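Local coordinates for protein putative metal-dependent phosphoesterase (Bifidobacterium adolescentis, PDB 3O0F) that binds a cluster of two iron ions and one zinc ion together with adenosine monophosphate and acts as a metal-dependent phosphoesterase of the PHP family, at residues G67-V79 with S84-N96. Numbering follows the deposited sequence.
Sequences GLPLLLGTEITAV and SVHMLAFQYDPSN. With FE (Fe (III) ion), chain D; FE (Fe (III) ion), chain E.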
# COMPACT_ATOMS: atom_id res chain seq x y z
N GLY A 67 -2.56 -21.55 -9.03
CA GLY A 67 -3.52 -22.18 -8.12
C GLY A 67 -3.39 -21.63 -6.70
O GLY A 67 -3.24 -22.39 -5.75
N LEU A 68 -3.40 -20.31 -6.56
CA LEU A 68 -3.41 -19.70 -5.25
C LEU A 68 -4.45 -18.61 -5.28
O LEU A 68 -4.37 -17.71 -6.12
CB LEU A 68 -2.05 -19.10 -4.89
CG LEU A 68 -1.97 -18.48 -3.50
CD1 LEU A 68 -1.84 -19.56 -2.44
CD2 LEU A 68 -0.80 -17.53 -3.48
N PRO A 69 -5.41 -18.68 -4.36
CA PRO A 69 -6.43 -17.66 -4.18
C PRO A 69 -5.81 -16.28 -4.05
O PRO A 69 -4.80 -16.11 -3.34
CB PRO A 69 -7.08 -18.06 -2.85
CG PRO A 69 -6.80 -19.50 -2.70
CD PRO A 69 -5.51 -19.75 -3.35
N LEU A 70 -6.48 -15.30 -4.63
CA LEU A 70 -5.99 -13.92 -4.72
C LEU A 70 -7.05 -12.91 -4.31
O LEU A 70 -8.20 -13.01 -4.74
CB LEU A 70 -5.64 -13.67 -6.16
CG LEU A 70 -5.19 -12.27 -6.54
CD1 LEU A 70 -3.80 -12.07 -5.95
CD2 LEU A 70 -5.16 -12.14 -8.04
N LEU A 71 -6.68 -11.91 -3.52
CA LEU A 71 -7.52 -10.73 -3.29
C LEU A 71 -6.99 -9.58 -4.13
O LEU A 71 -5.76 -9.36 -4.24
CB LEU A 71 -7.52 -10.41 -1.77
CG LEU A 71 -8.65 -9.94 -0.89
CD1 LEU A 71 -9.85 -10.87 -0.99
CD2 LEU A 71 -8.14 -9.80 0.58
N LEU A 72 -7.89 -8.86 -4.79
CA LEU A 72 -7.52 -7.73 -5.61
C LEU A 72 -7.62 -6.45 -4.79
O LEU A 72 -8.67 -6.13 -4.24
CB LEU A 72 -8.36 -7.64 -6.89
CG LEU A 72 -8.08 -8.78 -7.91
CD1 LEU A 72 -9.07 -8.83 -9.07
CD2 LEU A 72 -6.61 -8.75 -8.42
N GLY A 73 -6.50 -5.72 -4.67
CA GLY A 73 -6.46 -4.58 -3.80
C GLY A 73 -5.59 -3.43 -4.28
O GLY A 73 -4.92 -3.51 -5.30
N THR A 74 -5.64 -2.34 -3.54
CA THR A 74 -4.90 -1.12 -3.89
C THR A 74 -4.58 -0.41 -2.58
O THR A 74 -5.42 -0.39 -1.68
CB THR A 74 -5.75 -0.17 -4.73
OG1 THR A 74 -6.04 -0.76 -5.99
CG2 THR A 74 -5.01 1.18 -4.95
N GLU A 75 -3.40 0.17 -2.45
CA GLU A 75 -3.11 1.00 -1.27
C GLU A 75 -3.25 2.46 -1.71
O GLU A 75 -2.55 2.95 -2.59
CB GLU A 75 -1.70 0.72 -0.70
CG GLU A 75 -1.45 1.59 0.49
CD GLU A 75 -0.21 1.20 1.30
OE1 GLU A 75 0.56 0.41 0.83
OE2 GLU A 75 -0.10 1.63 2.47
N ILE A 76 -4.21 3.13 -1.11
CA ILE A 76 -4.58 4.46 -1.56
C ILE A 76 -3.92 5.48 -0.64
O ILE A 76 -4.10 5.44 0.60
CB ILE A 76 -6.11 4.68 -1.54
CG1 ILE A 76 -6.79 3.58 -2.36
CG2 ILE A 76 -6.47 6.09 -2.09
CD1 ILE A 76 -8.31 3.61 -2.31
N THR A 77 -3.21 6.41 -1.26
CA THR A 77 -2.57 7.51 -0.54
C THR A 77 -3.62 8.55 -0.13
O THR A 77 -4.40 9.00 -0.96
CB THR A 77 -1.52 8.21 -1.50
OG1 THR A 77 -0.72 7.22 -2.16
CG2 THR A 77 -0.58 9.18 -0.76
N ALA A 78 -3.65 8.92 1.14
CA ALA A 78 -4.65 9.80 1.64
C ALA A 78 -4.09 10.67 2.79
O ALA A 78 -2.96 10.45 3.24
CB ALA A 78 -5.91 9.01 2.09
N VAL A 79 -4.87 11.65 3.21
CA VAL A 79 -4.50 12.52 4.32
C VAL A 79 -5.70 12.82 5.20
O VAL A 79 -6.81 12.95 4.71
CB VAL A 79 -3.88 13.88 3.83
CG1 VAL A 79 -4.80 14.58 2.83
CG2 VAL A 79 -3.60 14.79 5.01
N SER A 84 -0.60 11.80 7.36
CA SER A 84 -0.56 10.87 6.21
C SER A 84 -1.23 9.54 6.59
O SER A 84 -0.89 8.93 7.60
CB SER A 84 0.89 10.63 5.75
OG SER A 84 0.98 9.53 4.84
N VAL A 85 -2.16 9.08 5.76
CA VAL A 85 -2.91 7.85 6.01
C VAL A 85 -2.90 7.03 4.72
O VAL A 85 -3.19 7.56 3.64
CB VAL A 85 -4.39 8.12 6.38
CG1 VAL A 85 -5.13 6.80 6.66
CG2 VAL A 85 -4.53 9.07 7.57
N HIS A 86 -2.55 5.76 4.82
CA HIS A 86 -2.66 4.84 3.72
C HIS A 86 -3.86 3.92 3.98
O HIS A 86 -4.04 3.40 5.09
CB HIS A 86 -1.34 4.06 3.61
CG HIS A 86 -0.21 4.87 3.04
ND1 HIS A 86 0.96 4.32 2.59
CD2 HIS A 86 -0.10 6.21 2.81
CE1 HIS A 86 1.76 5.27 2.13
NE2 HIS A 86 1.13 6.43 2.26
N MSE A 87 -4.70 3.79 2.95
CA MSE A 87 -5.93 3.01 3.02
C MSE A 87 -5.79 1.83 2.07
O MSE A 87 -5.55 2.03 0.89
CB MSE A 87 -7.09 3.84 2.52
CG MSE A 87 -7.20 5.21 3.22
SE MSE A 87 -8.27 5.20 4.82
CE MSE A 87 -8.50 3.32 5.23
N LEU A 88 -6.05 0.64 2.56
CA LEU A 88 -6.09 -0.56 1.74
C LEU A 88 -7.55 -0.74 1.29
O LEU A 88 -8.46 -0.70 2.12
CB LEU A 88 -5.62 -1.75 2.57
CG LEU A 88 -4.16 -1.81 3.00
CD1 LEU A 88 -3.98 -2.91 4.03
CD2 LEU A 88 -3.18 -2.02 1.85
N ALA A 89 -7.73 -0.93 -0.02
CA ALA A 89 -9.05 -1.06 -0.66
C ALA A 89 -9.07 -2.36 -1.39
O ALA A 89 -8.21 -2.61 -2.23
CB ALA A 89 -9.27 0.06 -1.64
N PHE A 90 -10.01 -3.23 -1.04
CA PHE A 90 -10.05 -4.54 -1.67
C PHE A 90 -11.41 -4.78 -2.36
O PHE A 90 -12.46 -4.33 -1.87
CB PHE A 90 -9.88 -5.64 -0.62
CG PHE A 90 -8.56 -5.60 0.08
CD1 PHE A 90 -7.41 -6.05 -0.56
CD2 PHE A 90 -8.47 -5.11 1.36
CE1 PHE A 90 -6.16 -5.97 0.08
CE2 PHE A 90 -7.25 -5.08 2.04
CZ PHE A 90 -6.10 -5.50 1.38
N GLN A 91 -11.34 -5.56 -3.42
CA GLN A 91 -12.53 -6.14 -4.07
C GLN A 91 -13.57 -5.10 -4.43
O GLN A 91 -14.76 -5.23 -4.09
CB GLN A 91 -13.12 -7.26 -3.19
CG GLN A 91 -12.11 -8.44 -2.98
CD GLN A 91 -11.84 -9.23 -4.26
OE1 GLN A 91 -10.69 -9.33 -4.70
NE2 GLN A 91 -12.90 -9.81 -4.84
N TYR A 92 -13.13 -4.07 -5.13
CA TYR A 92 -14.03 -3.01 -5.63
C TYR A 92 -14.08 -3.07 -7.14
O TYR A 92 -13.20 -3.67 -7.77
CB TYR A 92 -13.59 -1.64 -5.14
CG TYR A 92 -12.23 -1.25 -5.57
CD1 TYR A 92 -12.03 -0.59 -6.76
CD2 TYR A 92 -11.13 -1.54 -4.78
CE1 TYR A 92 -10.77 -0.21 -7.16
CE2 TYR A 92 -9.85 -1.19 -5.17
CZ TYR A 92 -9.68 -0.52 -6.35
OH TYR A 92 -8.42 -0.17 -6.73
N ASP A 93 -15.08 -2.43 -7.74
CA ASP A 93 -15.18 -2.37 -9.21
C ASP A 93 -14.08 -1.51 -9.83
O ASP A 93 -14.08 -0.30 -9.67
CB ASP A 93 -16.56 -1.87 -9.61
CG ASP A 93 -16.70 -1.61 -11.10
OD1 ASP A 93 -15.78 -1.97 -11.90
OD2 ASP A 93 -17.73 -0.97 -11.43
N PRO A 94 -13.14 -2.13 -10.54
CA PRO A 94 -12.01 -1.32 -11.06
C PRO A 94 -12.39 -0.30 -12.13
O PRO A 94 -11.66 0.66 -12.34
CB PRO A 94 -11.05 -2.38 -11.61
CG PRO A 94 -11.91 -3.50 -12.02
CD PRO A 94 -13.03 -3.54 -10.98
N SER A 95 -13.52 -0.47 -12.77
CA SER A 95 -13.98 0.47 -13.78
C SER A 95 -14.81 1.62 -13.17
O SER A 95 -15.23 2.50 -13.89
CB SER A 95 -14.82 -0.28 -14.82
OG SER A 95 -16.05 -0.65 -14.21
N ASN A 96 -15.05 1.61 -11.87
CA ASN A 96 -15.79 2.71 -11.23
C ASN A 96 -15.14 4.06 -11.57
O ASN A 96 -13.94 4.23 -11.39
CB ASN A 96 -15.87 2.46 -9.72
CG ASN A 96 -16.52 3.59 -8.99
OD1 ASN A 96 -15.85 4.58 -8.64
ND2 ASN A 96 -17.84 3.47 -8.73
FE FE D . 1.71 2.19 3.49
FE FE E . 2.11 -0.77 1.74
O HOH W 1 -9.85 -11.39 -6.31
O HOH W 2 -0.26 9.86 2.50
O HOH W 3 2.15 0.23 3.57
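A beta hairpin of the PHP domain pairs strand 70-79 with strand 84-90 and carries part of the trinuclear metal site. On the face with Leu88 and Phe90, Glu75 bridges two iron ions. CG stands anti to the backbone N (chi1 180°) and the chain runs on extended, which lifts the carboxylate off the sheet. Glu75 OE2 binds one iron at 2.1 Å and Glu75 OE1 the other at 2.2 Å. His86 binds the first iron through ND1 at 2.4 Å, its ring nearly perpendicular to the carboxylate. Glu75 OE2 lies at the edge of that ring; the two meet through the metal, not by a hydrogen bond. A water also joins both irons. His203 completes the protein ligands of the first iron; His18, His20 and Asp261 serve the second.

Ladder bonds join Thr74 with Ala89 and Ile76 with Met87. Ile76 N gives an almost straight bond to Met87 O (2.6 Å). On the other face, Ile76 CD1 packs on Ala89 CB at 3.7 Å, under helix 97-124. Gly73 leaves room for the Phe90 ring, where a CB would clash with CD1. Leu71 CD2 lies over one face of this ring, toward its rim.

Past the strand, Gln91 has positive phi and its side chain bends back. Gln91 OE1 takes the Leu72 N-H at 2.8 Å, in the carbonyl plane, and also a water shared with Leu70 O. Gln91 N donates to Leu72 O, so Gln91 grips both backbone polar atoms of Leu72. With an alanine in place of Gln91, Leu72 N and that water would probably lose this acceptor. Tyr92 OH donates to Thr74 OG1 at 2.6 Å. The side-chain carbonyl thus extends the backbone pairing beyond the ladder, while the paired strands place two ligands of one iron on the same face, diagonally across the ladder.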